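PDB 6BTC: LP1413 - SCCmec type IV-encoded DNA binding protein from Staphylococcus aureus, which binds single-stranded DNA, and is encoded by a mobile staphylococcal cassette chromosome element. Local coordinates for residues Ala17-Gln21 with Gly62-Lys66; Thr27-Glu32 with Phe65-Lys71. All blocks are in the same frame, centred on the assembly; numbering follows the deposited sequence.

Contact 1 (Ala17-Gln21 with Gly62-Lys66); sequences AKSFQ and GLPFK
At the base of the wing in this winged-helix fold, Phe-20, near the C-terminal end of helix 6-21, meets Phe-65 at the start of the first wing strand. The two rings form a T-shaped (edge-to-face) pair with centroids 5.4 Å apart and planes inclined at 68°. Phe-65 supplies the edge, and its CE2 stands 4.3 Å above the plane of the Phe-20 ring, over the centre. The Phe-65 CB already points at the helix, and CG anti to the carbonyl carbon (chi1 -51°) carries the ring on to it. Its leading edge also abuts Ser-19: CE1 of Phe-65 lies 3.3 Å from Ser-19 O, with the oxygen in the ring plane, so the weakly positive rim of the ring faces a carbonyl. Ser-19 OG comes 3.3 Å from Phe-65 CZ, but its hydrogen bond goes back to Ile-16 O within the helix, so the polar end of this buried residue has a partner although it lies against an aromatic ring. Trp-56 and Ile-57 of helix 43-59 pack nearby, so three elements converge here. Just before Phe-65, an inverse gamma turn centred on Pro-64 presents its ring to Phe-20, while Leu-63 crosses the same aromatic side chain at about a right angle. Leu-63 CD2 touches Phe-20 CZ at 3.9 Å, and Pro-64 CD approaches Phe-20 CE1 more closely, at 3.6 Å.

Contact 2 (Thr27-Glu32 with Phe65-Lys71); sequences TFTYGE and FKIVGTK
Thr-27 and Val-68 face each other with CA atoms 8.3 Å apart across the outer strands, 27-28 and 65-71, of a winged-helix sheet whose middle strand, 74-79, bonds to both; just after the first strand, Thr-29 faces Lys-71 with CA atoms 7.5 Å apart. Side chains therefore bridge the remaining gap. On strand 65-71, Val-68 and Gly-69 both pair with Leu-76, consistent with a beta bulge in the wing. Deep in the contact, Phe-28 brings CZ to within 3.7 Å of Phe-65 CD1, which lies near the plane of the Phe-28 ring, at its edge. With chi1 at 63°, the Phe-28 ring is carried back toward strand 65-71 although its CB points away. At the other end, Thr-29 is the N-cap of helix 30-34 and forms a capping box with Glu-32: Glu-32 N donates to Thr-29 OG1, and Thr-29 N donates to Glu-32 OE1, approaching 65° out of the carboxylate plane. The capping bond holds one carboxylate oxygen, and the other faces Lys-71. Lys-71, extended along its whole length, crosses the Glu-32 side chain at about a right angle and rests its CB against Thr-29 CG2. A bridging water donates to Thr-27 O and to Glu-32 OE1, at 2.8 Å from the latter, and accepts a weak bond from Lys-71 NZ. The salt bridge itself uses the syn lone pair of Glu-32 OE2, 2.9 Å from Lys-71 NZ.

From the N terminus, helix 6-21 delivers the first half of contact 1, and strand 27-28 with the start of helix 30-34 supplies that of contact 2. The chain then runs through helix 43-59 before the turn at Leu-63 and Pro-64 and strand 65-71 return to them. Contact 1 closes a span of 40 intervening residues and contact 2 one of 32; the two loops overlap in a staggered way, neither containing the other. Phe-65 takes part in both contacts, and Ser-19 CB also packs against Phe-28 CZ at 4.2 Å. Contact 1 ties the base of the wing to the first helix, whereas contact 2 carries the attachment along the strand to the short first strand and the following helix.

Contact 1 (Ala17-Gln21 with Gly62-Lys66)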
loop_
_atom_site.group_PDB
_atom_site.type_symbol
_atom_site.label_atom_id
_atom_site.label_comp_id
_atom_site.label_asym_id
_atom_site.label_seq_id
_atom_site.Cartn_x
_atom_site.Cartn_y
_atom_site.Cartn_z
ATOM N N ALA A 17 2.503 4.771 -4.896
ATOM C CA ALA A 17 2.781 4.711 -6.325
ATOM C C ALA A 17 2.836 3.267 -6.807
ATOM O O ALA A 17 2.220 2.911 -7.816
ATOM C CB ALA A 17 4.094 5.433 -6.616
ATOM N N LYS A 18 3.540 2.410 -6.067
ATOM C CA LYS A 18 3.658 1.013 -6.461
ATOM C C LYS A 18 2.296 0.314 -6.478
ATOM O O LYS A 18 2.065 -0.564 -7.314
ATOM C CB LYS A 18 4.630 0.297 -5.521
ATOM C CG LYS A 18 5.153 -1.040 -6.024
ATOM C CD LYS A 18 6.125 -0.894 -7.203
ATOM C CE LYS A 18 6.575 -2.278 -7.721
ATOM N NZ LYS A 18 7.457 -2.218 -8.933
ATOM N N SER A 19 1.381 0.678 -5.577
ATOM C CA SER A 19 0.057 0.063 -5.610
ATOM C C SER A 19 -0.700 0.460 -6.876
ATOM O O SER A 19 -1.327 -0.383 -7.520
ATOM C CB SER A 19 -0.739 0.449 -4.366
ATOM O OG SER A 19 -1.098 1.823 -4.443
ATOM N N PHE A 20 -0.624 1.730 -7.270
ATOM C CA PHE A 20 -1.322 2.159 -8.480
ATOM C C PHE A 20 -0.742 1.512 -9.731
ATOM O O PHE A 20 -1.466 1.322 -10.714
ATOM C CB PHE A 20 -1.263 3.677 -8.631
ATOM C CG PHE A 20 -2.311 4.423 -7.842
ATOM C CD1 PHE A 20 -3.593 4.594 -8.344
ATOM C CD2 PHE A 20 -2.002 4.984 -6.613
ATOM C CE1 PHE A 20 -4.554 5.302 -7.627
ATOM C CE2 PHE A 20 -2.958 5.690 -5.891
ATOM C CZ PHE A 20 -4.231 5.852 -6.401
ATOM N N GLN A 21 0.549 1.178 -9.721
ATOM C CA GLN A 21 1.195 0.551 -10.868
ATOM C C GLN A 21 0.833 -0.914 -11.022
ATOM O O GLN A 21 1.102 -1.496 -12.072
ATOM C CB GLN A 21 2.716 0.668 -10.756
ATOM C CG GLN A 21 3.229 2.054 -10.979
ATOM C CD GLN A 21 4.745 2.142 -10.888
ATOM O OE1 GLN A 21 5.457 1.149 -11.068
ATOM N NE2 GLN A 21 5.245 3.336 -10.598
ATOM N N GLY A 62 -13.056 6.043 -4.088
ATOM C CA GLY A 62 -12.705 6.131 -5.485
ATOM C C GLY A 62 -11.358 5.555 -5.844
ATOM O O GLY A 62 -10.900 5.771 -6.969
ATOM N N LEU A 63 -10.707 4.847 -4.934
ATOM C CA LEU A 63 -9.433 4.223 -5.263
ATOM C C LEU A 63 -9.664 2.918 -6.020
ATOM O O LEU A 63 -10.624 2.199 -5.748
ATOM C CB LEU A 63 -8.623 3.929 -4.004
ATOM C CG LEU A 63 -8.122 5.123 -3.187
ATOM C CD1 LEU A 63 -7.287 4.610 -2.027
ATOM C CD2 LEU A 63 -7.324 6.077 -4.040
ATOM N N PRO A 64 -8.785 2.576 -6.953
ATOM C CA PRO A 64 -8.984 1.370 -7.767
ATOM C C PRO A 64 -8.462 0.111 -7.081
ATOM O O PRO A 64 -7.648 -0.631 -7.640
ATOM C CB PRO A 64 -8.191 1.702 -9.031
ATOM C CG PRO A 64 -7.047 2.506 -8.532
ATOM C CD PRO A 64 -7.589 3.327 -7.381
ATOM N N PHE A 65 -8.948 -0.138 -5.868
ATOM C CA PHE A 65 -8.521 -1.281 -5.076
ATOM C C PHE A 65 -9.709 -1.810 -4.296
ATOM O O PHE A 65 -10.626 -1.067 -3.965
ATOM C CB PHE A 65 -7.407 -0.934 -4.069
ATOM C CG PHE A 65 -6.231 -0.214 -4.667
ATOM C CD1 PHE A 65 -5.264 -0.899 -5.364
ATOM C CD2 PHE A 65 -6.076 1.142 -4.487
ATOM C CE1 PHE A 65 -4.156 -0.234 -5.901
ATOM C CE2 PHE A 65 -4.978 1.813 -5.015
ATOM C CZ PHE A 65 -4.016 1.114 -5.726
ATOM N N LYS A 66 -9.673 -3.096 -3.981
ATOM C CA LYS A 66 -10.596 -3.654 -3.016
ATOM C C LYS A 66 -9.907 -4.793 -2.282
ATOM O O LYS A 66 -8.879 -5.317 -2.722
ATOM C CB LYS A 66 -11.884 -4.138 -3.686
ATOM C CG LYS A 66 -11.727 -5.369 -4.539
ATOM C CD LYS A 66 -12.996 -5.642 -5.342
ATOM C CE LYS A 66 -12.856 -6.873 -6.239
ATOM N NZ LYS A 66 -14.066 -7.070 -7.108
#

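Contact 2 (Thr27-Glu32 with Phe65-Lys71)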
loop_
_atom_site.group_PDB
_atom_site.type_symbol
_atom_site.label_atom_id
_atom_site.label_comp_id
_atom_site.label_asym_id
_atom_site.label_seq_id
_atom_site.Cartn_x
_atom_site.Cartn_y
_atom_site.Cartn_z
ATOM N N THR A 27 -3.471 -9.347 -7.541
ATOM C CA THR A 27 -3.581 -9.302 -6.089
ATOM C C THR A 27 -2.220 -9.026 -5.460
ATOM O O THR A 27 -1.179 -9.360 -6.023
ATOM C CB THR A 27 -4.148 -10.609 -5.527
ATOM O OG1 THR A 27 -3.202 -11.676 -5.681
ATOM C CG2 THR A 27 -5.443 -10.977 -6.221
ATOM N N PHE A 28 -2.235 -8.399 -4.285
ATOM C CA PHE A 28 -0.996 -8.044 -3.605
ATOM C C PHE A 28 -1.276 -7.747 -2.136
ATOM O O PHE A 28 -2.407 -7.428 -1.745
ATOM C CB PHE A 28 -0.327 -6.842 -4.267
ATOM C CG PHE A 28 -1.146 -5.581 -4.200
ATOM C CD1 PHE A 28 -2.107 -5.319 -5.159
ATOM C CD2 PHE A 28 -0.959 -4.666 -3.177
ATOM C CE1 PHE A 28 -2.869 -4.168 -5.111
ATOM C CE2 PHE A 28 -1.720 -3.514 -3.116
ATOM C CZ PHE A 28 -2.676 -3.263 -4.083
ATOM N N THR A 29 -0.224 -7.870 -1.332
ATOM C CA THR A 29 -0.202 -7.449 0.065
ATOM C C THR A 29 0.764 -6.286 0.253
ATOM O O THR A 29 1.597 -5.973 -0.608
ATOM C CB THR A 29 0.233 -8.581 0.993
ATOM O OG1 THR A 29 1.637 -8.823 0.816
ATOM C CG2 THR A 29 -0.547 -9.844 0.722
ATOM N N TYR A 30 0.650 -5.649 1.417
ATOM C CA TYR A 30 1.569 -4.569 1.756
ATOM C C TYR A 30 3.015 -5.060 1.769
ATOM O O TYR A 30 3.914 -4.378 1.261
ATOM C CB TYR A 30 1.203 -3.974 3.116
ATOM C CG TYR A 30 2.269 -3.058 3.655
ATOM C CD1 TYR A 30 2.472 -1.810 3.095
ATOM C CD2 TYR A 30 3.088 -3.451 4.708
ATOM C CE1 TYR A 30 3.445 -0.964 3.569
ATOM C CE2 TYR A 30 4.071 -2.612 5.195
ATOM C CZ TYR A 30 4.244 -1.372 4.621
ATOM O OH TYR A 30 5.213 -0.528 5.086
ATOM N N GLY A 31 3.259 -6.232 2.362
ATOM C CA GLY A 31 4.614 -6.738 2.469
ATOM C C GLY A 31 5.243 -7.055 1.128
ATOM O O GLY A 31 6.455 -6.916 0.959
ATOM N N GLU A 32 4.438 -7.487 0.153
ATOM C CA GLU A 32 4.978 -7.723 -1.180
ATOM C C GLU A 32 5.462 -6.427 -1.809
ATOM O O GLU A 32 6.522 -6.396 -2.444
ATOM C CB GLU A 32 3.930 -8.400 -2.055
ATOM C CG GLU A 32 3.694 -9.846 -1.652
ATOM C CD GLU A 32 2.499 -10.465 -2.336
ATOM O OE1 GLU A 32 1.777 -9.741 -3.063
ATOM O OE2 GLU A 32 2.288 -11.680 -2.143
ATOM N N PHE A 65 -8.948 -0.138 -5.868
ATOM C CA PHE A 65 -8.521 -1.281 -5.076
ATOM C C PHE A 65 -9.709 -1.810 -4.296
ATOM O O PHE A 65 -10.626 -1.067 -3.965
ATOM C CB PHE A 65 -7.407 -0.934 -4.069
ATOM C CG PHE A 65 -6.231 -0.214 -4.667
ATOM C CD1 PHE A 65 -5.264 -0.899 -5.364
ATOM C CD2 PHE A 65 -6.076 1.142 -4.487
ATOM C CE1 PHE A 65 -4.156 -0.234 -5.901
ATOM C CE2 PHE A 65 -4.978 1.813 -5.015
ATOM C CZ PHE A 65 -4.016 1.114 -5.726
ATOM N N LYS A 66 -9.673 -3.096 -3.981
ATOM C CA LYS A 66 -10.596 -3.654 -3.016
ATOM C C LYS A 66 -9.907 -4.793 -2.282
ATOM O O LYS A 66 -8.879 -5.317 -2.722
ATOM C CB LYS A 66 -11.884 -4.138 -3.686
ATOM C CG LYS A 66 -11.727 -5.369 -4.539
ATOM C CD LYS A 66 -12.996 -5.642 -5.342
ATOM C CE LYS A 66 -12.856 -6.873 -6.239
ATOM N NZ LYS A 66 -14.066 -7.070 -7.108
ATOM N N ILE A 67 -10.492 -5.169 -1.153
ATOM C CA ILE A 67 -10.008 -6.276 -0.343
ATOM C C ILE A 67 -10.705 -7.541 -0.809
ATOM O O ILE A 67 -11.931 -7.553 -0.983
ATOM C CB ILE A 67 -10.281 -6.014 1.150
ATOM C CG1 ILE A 67 -9.585 -4.731 1.600
ATOM C CG2 ILE A 67 -9.830 -7.193 1.997
ATOM C CD1 ILE A 67 -9.934 -4.311 3.018
ATOM N N VAL A 68 -9.938 -8.616 -1.002
ATOM C CA VAL A 68 -10.477 -9.853 -1.558
ATOM C C VAL A 68 -10.302 -11.046 -0.637
ATOM O O VAL A 68 -10.903 -12.099 -0.897
ATOM C CB VAL A 68 -9.866 -10.170 -2.944
ATOM C CG1 VAL A 68 -10.314 -9.146 -3.953
ATOM C CG2 VAL A 68 -8.357 -10.216 -2.887
ATOM N N GLY A 69 -9.530 -10.923 0.428
ATOM C CA GLY A 69 -9.241 -12.050 1.300
ATOM C C GLY A 69 -8.000 -11.765 2.130
ATOM O O GLY A 69 -7.687 -10.614 2.424
ATOM N N THR A 70 -7.300 -12.833 2.480
ATOM C CA THR A 70 -6.056 -12.713 3.218
ATOM C C THR A 70 -5.021 -13.634 2.592
ATOM O O THR A 70 -5.356 -14.607 1.911
ATOM C CB THR A 70 -6.223 -13.079 4.697
ATOM O OG1 THR A 70 -6.562 -14.464 4.792
ATOM C CG2 THR A 70 -7.318 -12.247 5.343
ATOM N N LYS A 71 -3.751 -13.329 2.862
ATOM C CA LYS A 71 -2.632 -14.123 2.367
ATOM C C LYS A 71 -1.505 -14.028 3.380
ATOM O O LYS A 71 -0.987 -12.934 3.623
ATOM C CB LYS A 71 -2.173 -13.618 1.003
ATOM C CG LYS A 71 -1.138 -14.473 0.309
ATOM C CD LYS A 71 -0.661 -13.777 -0.966
ATOM C CE LYS A 71 0.310 -14.638 -1.755
ATOM N NZ LYS A 71 0.753 -13.947 -3.007
HETATM O O HOH W 1 0.451 -11.488 -4.826
#